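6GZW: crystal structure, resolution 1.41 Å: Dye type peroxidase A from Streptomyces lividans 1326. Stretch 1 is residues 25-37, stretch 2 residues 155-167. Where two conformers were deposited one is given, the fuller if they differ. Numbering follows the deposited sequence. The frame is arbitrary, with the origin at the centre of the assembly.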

# COMPACT_ATOMS: atom_id res chain seq x y z
N PRO A 25 -1.08 -7.10 -17.38
CA PRO A 25 0.08 -6.38 -16.90
C PRO A 25 0.06 -6.22 -15.39
O PRO A 25 -1.01 -6.25 -14.76
N MET A 26 1.24 -5.99 -14.85
CA MET A 26 1.43 -5.68 -13.45
C MET A 26 0.59 -4.49 -13.00
O MET A 26 0.42 -3.53 -13.74
N GLN A 27 0.07 -4.59 -11.78
CA GLN A 27 -0.74 -3.51 -11.18
C GLN A 27 -0.04 -2.95 -9.95
O GLN A 27 0.69 -3.67 -9.26
N ALA A 28 -0.33 -1.68 -9.65
CA ALA A 28 0.33 -0.97 -8.56
C ALA A 28 -0.09 -1.45 -7.17
O ALA A 28 0.68 -1.30 -6.23
N ARG A 29 -1.28 -2.02 -7.04
CA ARG A 29 -1.83 -2.40 -5.75
C ARG A 29 -2.39 -3.81 -5.84
O ARG A 29 -3.09 -4.11 -6.79
N GLY A 30 -2.05 -4.65 -4.85
CA GLY A 30 -2.53 -6.03 -4.75
C GLY A 30 -3.07 -6.36 -3.36
O GLY A 30 -2.59 -5.88 -2.34
N HIS A 31 -4.11 -7.19 -3.34
CA HIS A 31 -4.56 -7.85 -2.12
C HIS A 31 -4.75 -9.33 -2.47
O HIS A 31 -5.52 -9.65 -3.39
N LEU A 32 -4.07 -10.21 -1.74
CA LEU A 32 -4.29 -11.65 -1.85
C LEU A 32 -5.05 -12.08 -0.62
O LEU A 32 -4.72 -11.64 0.48
N VAL A 33 -6.06 -12.93 -0.76
CA VAL A 33 -6.83 -13.37 0.39
C VAL A 33 -7.20 -14.84 0.20
O VAL A 33 -7.44 -15.27 -0.92
N ALA A 34 -7.12 -15.62 1.28
CA ALA A 34 -7.60 -16.98 1.31
C ALA A 34 -8.79 -17.07 2.26
O ALA A 34 -8.81 -16.41 3.30
N PHE A 35 -9.77 -17.90 1.89
CA PHE A 35 -10.96 -18.15 2.69
C PHE A 35 -11.06 -19.64 3.00
O PHE A 35 -10.68 -20.46 2.14
N ASP A 36 -11.54 -19.98 4.19
CA ASP A 36 -11.96 -21.35 4.51
C ASP A 36 -13.46 -21.45 4.61
O ASP A 36 -14.13 -20.60 5.21
N LEU A 37 -14.02 -22.49 4.02
CA LEU A 37 -15.46 -22.71 4.13
C LEU A 37 -15.88 -22.90 5.58
O LEU A 37 -15.19 -23.54 6.37
N VAL A 155 -12.29 -15.41 6.39
CA VAL A 155 -10.94 -15.05 5.97
C VAL A 155 -9.96 -15.88 6.77
O VAL A 155 -9.91 -15.81 8.01
N ARG A 156 -9.17 -16.67 6.04
CA ARG A 156 -8.09 -17.44 6.64
C ARG A 156 -6.83 -16.58 6.76
O ARG A 156 -6.18 -16.56 7.80
N TRP A 157 -6.48 -15.91 5.68
CA TRP A 157 -5.31 -15.01 5.66
C TRP A 157 -5.47 -13.97 4.57
O TRP A 157 -6.24 -14.13 3.63
N GLN A 158 -4.77 -12.86 4.74
CA GLN A 158 -4.86 -11.78 3.75
C GLN A 158 -3.59 -10.97 3.79
O GLN A 158 -3.06 -10.66 4.90
N MET A 159 -3.04 -10.72 2.59
CA MET A 159 -1.76 -9.99 2.40
C MET A 159 -1.95 -8.82 1.44
O MET A 159 -2.60 -8.95 0.40
N ASN A 160 -1.30 -7.69 1.74
CA ASN A 160 -1.27 -6.54 0.86
C ASN A 160 0.04 -6.48 0.10
O ASN A 160 1.09 -6.77 0.66
N GLY A 161 -0.03 -6.01 -1.14
CA GLY A 161 1.15 -5.80 -1.95
C GLY A 161 1.08 -4.53 -2.78
O GLY A 161 0.05 -3.86 -2.86
N PHE A 162 2.22 -4.19 -3.37
CA PHE A 162 2.35 -3.04 -4.21
C PHE A 162 3.43 -3.25 -5.28
O PHE A 162 4.33 -4.11 -5.15
N ASN A 163 3.32 -2.42 -6.31
CA ASN A 163 4.32 -2.34 -7.37
C ASN A 163 4.44 -0.88 -7.81
O ASN A 163 3.73 0.03 -7.31
N ARG A 164 5.34 -0.65 -8.75
CA ARG A 164 5.43 0.62 -9.43
C ARG A 164 4.07 1.09 -9.99
O ARG A 164 3.29 0.29 -10.50
N SER A 165 3.78 2.39 -9.83
CA SER A 165 2.61 3.06 -10.47
C SER A 165 2.85 3.29 -11.97
O SER A 165 3.99 3.53 -12.41
N PRO A 166 1.78 3.24 -12.76
CA PRO A 166 1.86 3.80 -14.12
C PRO A 166 2.33 5.24 -14.08
O PRO A 166 1.96 5.98 -13.16
N GLY A 167 3.21 5.62 -15.00
CA GLY A 167 3.72 7.00 -15.08
C GLY A 167 4.90 7.35 -14.19
O GLY A 167 5.45 8.43 -14.29

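Strands 29-37 and 155-162 run antiparallel, their axes 167° apart and 4.3 Å at closest approach, so most side chains rise from the two faces of the shared sheet rather than pointing straight at the neighbouring strand. Arg 29, His 31, Val 33, Gln 158, Asn 160 and Phe 162 occupy one face; Leu 32, Ala 34, Trp 157 and Met 159 occupy the other, where Gly 30 and Gly 161 face each other without side chains. Backbone pairing fixes the register: Leu 32 N to Met 159 O (2.9 Å) and Met 159 N to Leu 32 O (2.8 Å) are reciprocal hydrogen bonds. At the bulge near Ala 34, its O accepts from Arg 156 N at 2.8 Å and only weakly from Trp 157 N at 3.4 Å.

Polar side-chain contacts are concentrated on the first face. His 31 (chi1 m, chi2 -70°) donates from ND1 to Asn 160 OD1 at 2.9 Å, with the acceptor near the ring plane and an N-H...O angle of 146°. The same OD1 of Asn 160 (chi1 m) receives Gln 158 NE2 at 2.9 Å and 172°, a bond within one strand that links three side chains through a shared acceptor. Arg 29 (chi1 t, chi2 p, chi3 t) rises on this face but its end comes nearer the partner strand, and NH1 reaches Gly 161 O at 3.2 Å and 158°, a carbonyl that also accepts from Gly 30 N at 3.0 Å.

Beyond the paired residues, Asn 163 (chi1 m) donates from ND2 to Gln 27 O at 3.0 Å, tying down the loop that precedes strand 29-37. At the other end lies a salt bridge: Arg 156, with chi1 to chi3 all t, extends NH1 to within 2.8 Å of Asp 36 OD2, which sits near the guanidinium plane. Asp 36 is m.

Apolar packing is clearest at Trp 157. Its p rotamer lays the indole beside Ala 34, whose CB stands 3.4 Å from the five-membered ring centroid and 20° off the normal, a CH-pi contact over the face. Trp 157 CZ3 also lies 4.0 Å from CB of Leu 32 (m, t). On the opposite face, Val 33 (p) places CB 3.8 Å from Gln 158 CG and CG2 4.1 Å from Val 155 CG1. Val 155 (t) and Phe 35 (m) both direct CA-to-CB away, yet the phenyl returns, with CE2 3.7 Å from Val 155 CG2.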

# COMPACT_ATOMS: atom_id res chain seq x y z
CB PRO A 25 -0.05 -5.01 -17.55
CG PRO A 25 -0.79 -5.28 -18.80
CD PRO A 25 -1.80 -6.30 -18.38
CB MET A 26 2.90 -5.36 -13.23
CG MET A 26 3.79 -6.56 -13.48
SD MET A 26 4.12 -7.56 -12.01
CE MET A 26 2.59 -8.27 -11.61
CB GLN A 27 -2.08 -4.10 -10.77
CG GLN A 27 -2.96 -4.57 -11.95
CD GLN A 27 -3.76 -5.78 -11.59
OE1 GLN A 27 -3.27 -6.68 -10.88
NE2 GLN A 27 -5.00 -5.84 -12.09
CB ALA A 28 0.08 0.51 -8.66
CB ARG A 29 -2.93 -1.42 -5.37
CG ARG A 29 -3.57 -1.67 -4.03
CD ARG A 29 -2.54 -1.85 -2.95
NE ARG A 29 -3.09 -1.49 -1.66
CZ ARG A 29 -2.47 -1.64 -0.51
NH1 ARG A 29 -1.24 -2.17 -0.46
NH2 ARG A 29 -3.07 -1.26 0.59
CB HIS A 31 -5.88 -7.28 -1.62
CG HIS A 31 -5.88 -5.80 -1.36
ND1 HIS A 31 -5.19 -5.21 -0.31
CD2 HIS A 31 -6.50 -4.79 -2.01
CE1 HIS A 31 -5.41 -3.90 -0.33
NE2 HIS A 31 -6.23 -3.62 -1.34
CB LEU A 32 -2.98 -12.41 -1.91
CG LEU A 32 -1.92 -11.99 -2.94
CD1 LEU A 32 -0.73 -12.94 -2.97
CD2 LEU A 32 -2.52 -11.84 -4.33
CB VAL A 33 -8.05 -12.45 0.60
CG1 VAL A 33 -8.88 -12.30 -0.66
CG2 VAL A 33 -8.89 -12.85 1.80
CB ALA A 34 -6.48 -17.92 1.74
CB PHE A 35 -12.22 -17.74 1.93
CG PHE A 35 -12.34 -16.28 1.66
CD1 PHE A 35 -11.78 -15.73 0.51
CD2 PHE A 35 -13.08 -15.43 2.49
CE1 PHE A 35 -11.89 -14.39 0.21
CE2 PHE A 35 -13.19 -14.06 2.18
CZ PHE A 35 -12.58 -13.54 1.04
CB ASP A 36 -11.35 -21.85 5.81
CG ASP A 36 -9.87 -22.14 5.69
OD1 ASP A 36 -9.42 -22.51 4.59
OD2 ASP A 36 -9.16 -22.03 6.71
CB LEU A 37 -15.87 -23.92 3.28
CG LEU A 37 -15.78 -23.73 1.77
CD1 LEU A 37 -15.93 -25.07 1.09
CD2 LEU A 37 -16.84 -22.80 1.26
CB VAL A 155 -10.67 -13.55 6.17
CG1 VAL A 155 -9.21 -13.19 5.88
CG2 VAL A 155 -11.60 -12.74 5.30
CB ARG A 156 -7.81 -18.69 5.77
CG ARG A 156 -6.72 -19.58 6.32
CD ARG A 156 -6.40 -20.74 5.39
NE ARG A 156 -5.30 -21.50 5.97
CZ ARG A 156 -5.40 -22.37 6.96
NH1 ARG A 156 -6.59 -22.70 7.46
NH2 ARG A 156 -4.30 -22.92 7.45
CB TRP A 157 -3.97 -15.74 5.54
CG TRP A 157 -3.75 -16.62 4.35
CD1 TRP A 157 -3.85 -17.96 4.32
CD2 TRP A 157 -3.33 -16.22 3.03
NE1 TRP A 157 -3.54 -18.44 3.07
CE2 TRP A 157 -3.21 -17.39 2.26
CE3 TRP A 157 -3.04 -15.00 2.43
CZ2 TRP A 157 -2.84 -17.36 0.92
CZ3 TRP A 157 -2.68 -14.97 1.11
CH2 TRP A 157 -2.58 -16.15 0.36
CB GLN A 158 -6.09 -10.90 4.01
CG GLN A 158 -6.41 -9.92 2.87
CD GLN A 158 -5.76 -8.57 3.06
OE1 GLN A 158 -5.99 -7.93 4.06
NE2 GLN A 158 -5.01 -8.11 2.07
CB MET A 159 -0.67 -10.95 1.89
CG MET A 159 -0.40 -12.09 2.85
SD MET A 159 0.77 -13.29 2.22
CE MET A 159 0.43 -14.60 3.39
CB ASN A 160 -1.32 -5.24 1.64
CG ASN A 160 -2.58 -5.08 2.46
OD1 ASN A 160 -3.66 -5.60 2.10
ND2 ASN A 160 -2.45 -4.31 3.58
CB PHE A 162 2.65 -1.79 -3.40
CG PHE A 162 3.87 -1.91 -2.52
CD1 PHE A 162 5.13 -1.67 -3.02
CD2 PHE A 162 3.74 -2.30 -1.17
CE1 PHE A 162 6.24 -1.78 -2.23
CE2 PHE A 162 4.88 -2.42 -0.36
CZ PHE A 162 6.13 -2.18 -0.91
CB ASN A 163 3.90 -3.20 -8.58
CG ASN A 163 4.08 -4.69 -8.37
OD1 ASN A 163 5.17 -5.16 -8.04
ND2 ASN A 163 2.99 -5.46 -8.58
CB ARG A 164 6.46 0.48 -10.58
CG ARG A 164 6.58 1.70 -11.45
CD ARG A 164 7.64 1.48 -12.51
NE ARG A 164 8.97 1.32 -11.95
CZ ARG A 164 10.00 0.76 -12.57
NH1 ARG A 164 9.86 0.34 -13.82
NH2 ARG A 164 11.17 0.64 -11.94
CB SER A 165 2.30 4.42 -9.80
OG SER A 165 1.18 5.14 -10.33
CB PRO A 166 0.39 3.74 -14.59
CG PRO A 166 -0.18 2.59 -13.84
CD PRO A 166 0.40 2.82 -12.46